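Local structure of CSE3 (Thermus thermophilus, 2Y9H) at residues T8-N13 with P71-L76. The protein probably works within the Cascade complex as the CRISPR-associated endoribonuclease that processes CRISPR transcripts, keeping hold of the mature crRNA after cleavage. Residues are numbered along the deposited sequence; the frame is centred on the assembly and turned at random.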
ATOM      1  N   THR A   8       6.549  10.488  -1.145  1.00 27.92           N
ATOM      2  CA  THR A   8       5.888  11.769  -1.059  1.00 26.79           C
ATOM      3  C   THR A   8       4.889  11.731   0.071  1.00 31.48           C
ATOM      4  O   THR A   8       4.138  10.771   0.219  1.00 44.43           O
ATOM      5  CB  THR A   8       5.161  12.102  -2.383  1.00 32.67           C
ATOM      6  OG1 THR A   8       6.101  12.064  -3.473  1.00 34.20           O
ATOM      7  CG2 THR A   8       4.486  13.481  -2.304  1.00 23.80           C
ATOM      8  N   LYS A   9       4.887  12.770   0.882  1.00 24.41           N
ATOM      9  CA  LYS A   9       3.884  12.858   1.911  1.00 31.18           C
ATOM     10  C   LYS A   9       2.867  13.937   1.563  1.00 42.14           C
ATOM     11  O   LYS A   9       3.202  15.130   1.436  1.00 48.81           O
ATOM     12  CB  LYS A   9       4.518  13.120   3.276  1.00 34.40           C
ATOM     13  CG  LYS A   9       3.529  13.118   4.447  1.00 38.45           C
ATOM     14  CD  LYS A   9       4.242  13.415   5.756  1.00 47.97           C
ATOM     15  CE  LYS A   9       3.267  13.785   6.868  1.00 53.41           C
ATOM     16  NZ  LYS A   9       3.984  14.097   8.139  1.00 55.32           N
ATOM     17  N   LEU A  10       1.619  13.502   1.411  1.00 34.65           N
ATOM     18  CA  LEU A  10       0.508  14.418   1.219  1.00 38.37           C
ATOM     19  C   LEU A  10      -0.298  14.544   2.500  1.00 34.75           C
ATOM     20  O   LEU A  10      -0.706  13.557   3.089  1.00 47.44           O
ATOM     21  CB  LEU A  10      -0.390  13.963   0.062  1.00 33.87           C
ATOM     22  CG  LEU A  10       0.221  14.110  -1.331  1.00 37.83           C
ATOM     23  CD1 LEU A  10       1.088  12.917  -1.667  1.00 35.48           C
ATOM     24  CD2 LEU A  10      -0.872  14.295  -2.379  1.00 48.50           C
ATOM     25  N   VAL A  11      -0.515  15.764   2.947  1.00 26.19           N
ATOM     26  CA  VAL A  11      -1.419  15.935   4.050  1.00 39.46           C
ATOM     27  C   VAL A  11      -2.643  16.549   3.430  1.00 51.06           C
ATOM     28  O   VAL A  11      -2.609  17.681   2.945  1.00 58.96           O
ATOM     29  CB  VAL A  11      -0.844  16.824   5.155  1.00 37.86           C
ATOM     30  CG1 VAL A  11      -1.674  16.675   6.397  1.00 32.47           C
ATOM     31  CG2 VAL A  11       0.578  16.426   5.457  1.00 42.28           C
ATOM     32  N   LEU A  12      -3.724  15.788   3.413  1.00 42.84           N
ATOM     33  CA  LEU A  12      -4.900  16.226   2.690  1.00 43.88           C
ATOM     34  C   LEU A  12      -5.742  17.219   3.490  1.00 48.67           C
ATOM     35  O   LEU A  12      -5.888  17.096   4.702  1.00 51.62           O
ATOM     36  CB  LEU A  12      -5.723  15.023   2.223  1.00 37.15           C
ATOM     37  CG  LEU A  12      -5.283  14.534   0.839  1.00 31.30           C
ATOM     38  CD1 LEU A  12      -3.824  14.109   0.848  1.00 29.34           C
ATOM     39  CD2 LEU A  12      -6.181  13.416   0.338  1.00 33.23           C
ATOM     40  N   ASN A  13      -6.279  18.213   2.792  1.00 44.15           N
ATOM     41  CA  ASN A  13      -7.137  19.224   3.397  1.00 44.68           C
ATOM     42  C   ASN A  13      -8.588  18.729   3.480  1.00 47.88           C
ATOM     43  O   ASN A  13      -9.244  18.575   2.460  1.00 52.54           O
ATOM     44  CB  ASN A  13      -7.045  20.498   2.560  1.00 50.82           C
ATOM     45  CG  ASN A  13      -7.964  21.592   3.039  1.00 56.50           C
ATOM     46  OD1 ASN A  13      -8.819  21.382   3.899  1.00 55.10           O
ATOM     47  ND2 ASN A  13      -7.802  22.775   2.464  1.00 57.29           N
ATOM     48  N   PRO A  71       7.857  12.466  -9.187  1.00 35.95           N
ATOM     49  CA  PRO A  71       6.470  12.918  -9.316  1.00 35.42           C
ATOM     50  C   PRO A  71       6.390  14.437  -9.478  1.00 37.89           C
ATOM     51  O   PRO A  71       7.284  15.126  -8.983  1.00 37.30           O
ATOM     52  CB  PRO A  71       5.880  12.533  -7.961  1.00 36.71           C
ATOM     53  CG  PRO A  71       7.015  12.738  -7.020  1.00 37.36           C
ATOM     54  CD  PRO A  71       8.266  12.341  -7.777  1.00 30.92           C
ATOM     55  N   ASP A  72       5.348  14.956 -10.130  1.00 31.89           N
ATOM     56  CA  ASP A  72       5.119  16.396 -10.109  1.00 27.24           C
ATOM     57  C   ASP A  72       3.756  16.759  -9.527  1.00 39.19           C
ATOM     58  O   ASP A  72       2.730  16.628 -10.181  1.00 56.68           O
ATOM     59  CB  ASP A  72       5.295  17.020 -11.493  1.00 38.41           C
ATOM     60  CG  ASP A  72       4.751  18.436 -11.552  1.00 42.29           C
ATOM     61  OD1 ASP A  72       4.701  19.085 -10.482  1.00 42.84           O
ATOM     62  OD2 ASP A  72       4.365  18.898 -12.647  1.00 32.97           O
ATOM     63  N   TRP A  73       3.770  17.246  -8.291  1.00 37.40           N
ATOM     64  CA  TRP A  73       2.560  17.493  -7.521  1.00 35.05           C
ATOM     65  C   TRP A  73       1.986  18.875  -7.796  1.00 46.23           C
ATOM     66  O   TRP A  73       1.012  19.306  -7.158  1.00 43.86           O
ATOM     67  CB  TRP A  73       2.838  17.299  -6.019  1.00 32.26           C
ATOM     68  CG  TRP A  73       3.367  15.936  -5.735  1.00 32.13           C
ATOM     69  CD1 TRP A  73       4.656  15.595  -5.443  1.00 33.24           C
ATOM     70  CD2 TRP A  73       2.626  14.718  -5.766  1.00 33.77           C
ATOM     71  NE1 TRP A  73       4.762  14.235  -5.287  1.00 34.96           N
ATOM     72  CE2 TRP A  73       3.528  13.673  -5.474  1.00 34.30           C
ATOM     73  CE3 TRP A  73       1.285  14.404  -6.015  1.00 41.02           C
ATOM     74  CZ2 TRP A  73       3.133  12.343  -5.420  1.00 35.84           C
ATOM     75  CZ3 TRP A  73       0.894  13.079  -5.960  1.00 44.21           C
ATOM     76  CH2 TRP A  73       1.814  12.067  -5.659  1.00 41.74           C
ATOM     77  N   SER A  74       2.581  19.571  -8.755  1.00 45.64           N
ATOM     78  CA  SER A  74       1.996  20.821  -9.201  1.00 47.02           C
ATOM     79  C   SER A  74       0.722  20.517  -9.981  1.00 45.86           C
ATOM     80  O   SER A  74      -0.055  21.416 -10.289  1.00 58.21           O
ATOM     81  CB  SER A  74       2.978  21.633 -10.044  1.00 51.11           C
ATOM     82  OG  SER A  74       3.303  20.950 -11.240  1.00 59.56           O
ATOM     83  N   VAL A  75       0.493  19.244 -10.285  1.00 36.29           N
ATOM     84  CA  VAL A  75      -0.757  18.848 -10.928  1.00 41.52           C
ATOM     85  C   VAL A  75      -1.938  18.903  -9.969  1.00 45.34           C
ATOM     86  O   VAL A  75      -3.086  18.980 -10.391  1.00 47.43           O
ATOM     87  CB  VAL A  75      -0.661  17.456 -11.548  1.00 38.26           C
ATOM     88  CG1 VAL A  75       0.358  17.463 -12.666  1.00 22.85           C
ATOM     89  CG2 VAL A  75      -0.276  16.453 -10.504  1.00 35.20           C
ATOM     90  N   LEU A  76      -1.643  18.881  -8.676  1.00 47.60           N
ATOM     91  CA  LEU A  76      -2.663  18.995  -7.641  1.00 43.31           C
ATOM     92  C   LEU A  76      -3.385  20.324  -7.664  1.00 41.74           C
ATOM     93  O   LEU A  76      -2.770  21.375  -7.849  1.00 45.20           O
ATOM     94  CB  LEU A  76      -2.020  18.867  -6.266  1.00 40.45           C
ATOM     95  CG  LEU A  76      -1.274  17.572  -6.030  1.00 35.13           C
ATOM     96  CD1 LEU A  76      -0.947  17.475  -4.555  1.00 31.59           C
ATOM     97  CD2 LEU A  76      -2.154  16.420  -6.487  1.00 30.22           C
TER
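W73 packs its indole on T8 and L10, two residues apart on the same face of strand 5-12; this is the tight part, burying 59, 53 and 53 Å² against 21 Å² for L76. CD1 of L10 stands 4.2 Å from the centroid of the W73 six-membered ring and 13° off its normal, a CH-pi contact over the face. T8 meets the pyrrole side obliquely: chi1 -56° puts OG1 beside the backbone N and CG2 anti to it, bringing both branches to NE1 of W73, which gives OG1 of T8 a weak hydrogen bond of 3.1 Å, bent to 132°. At the T8 end CG of P71 approaches OG1 of T8 at 3.7 Å. At the L10 end packing thins: partly exposed L76 reaches L10 tip to tip, CD1 of L76 lying 3.9 Å from CD2 of L10. The solvent side belongs to D72 and S74, joined in an Asx turn. P86 of strand 81-89 touches T8, P71 and W73, and L33 of helix 26-34 touches the W73 side chain. The sheet order 2-3-1-4 is consistent with a ferredoxin-like domain as in other Cas6 proteins, loop 71-76 lying between strands 62-67 and 81-89, where that fold usually has its second helix.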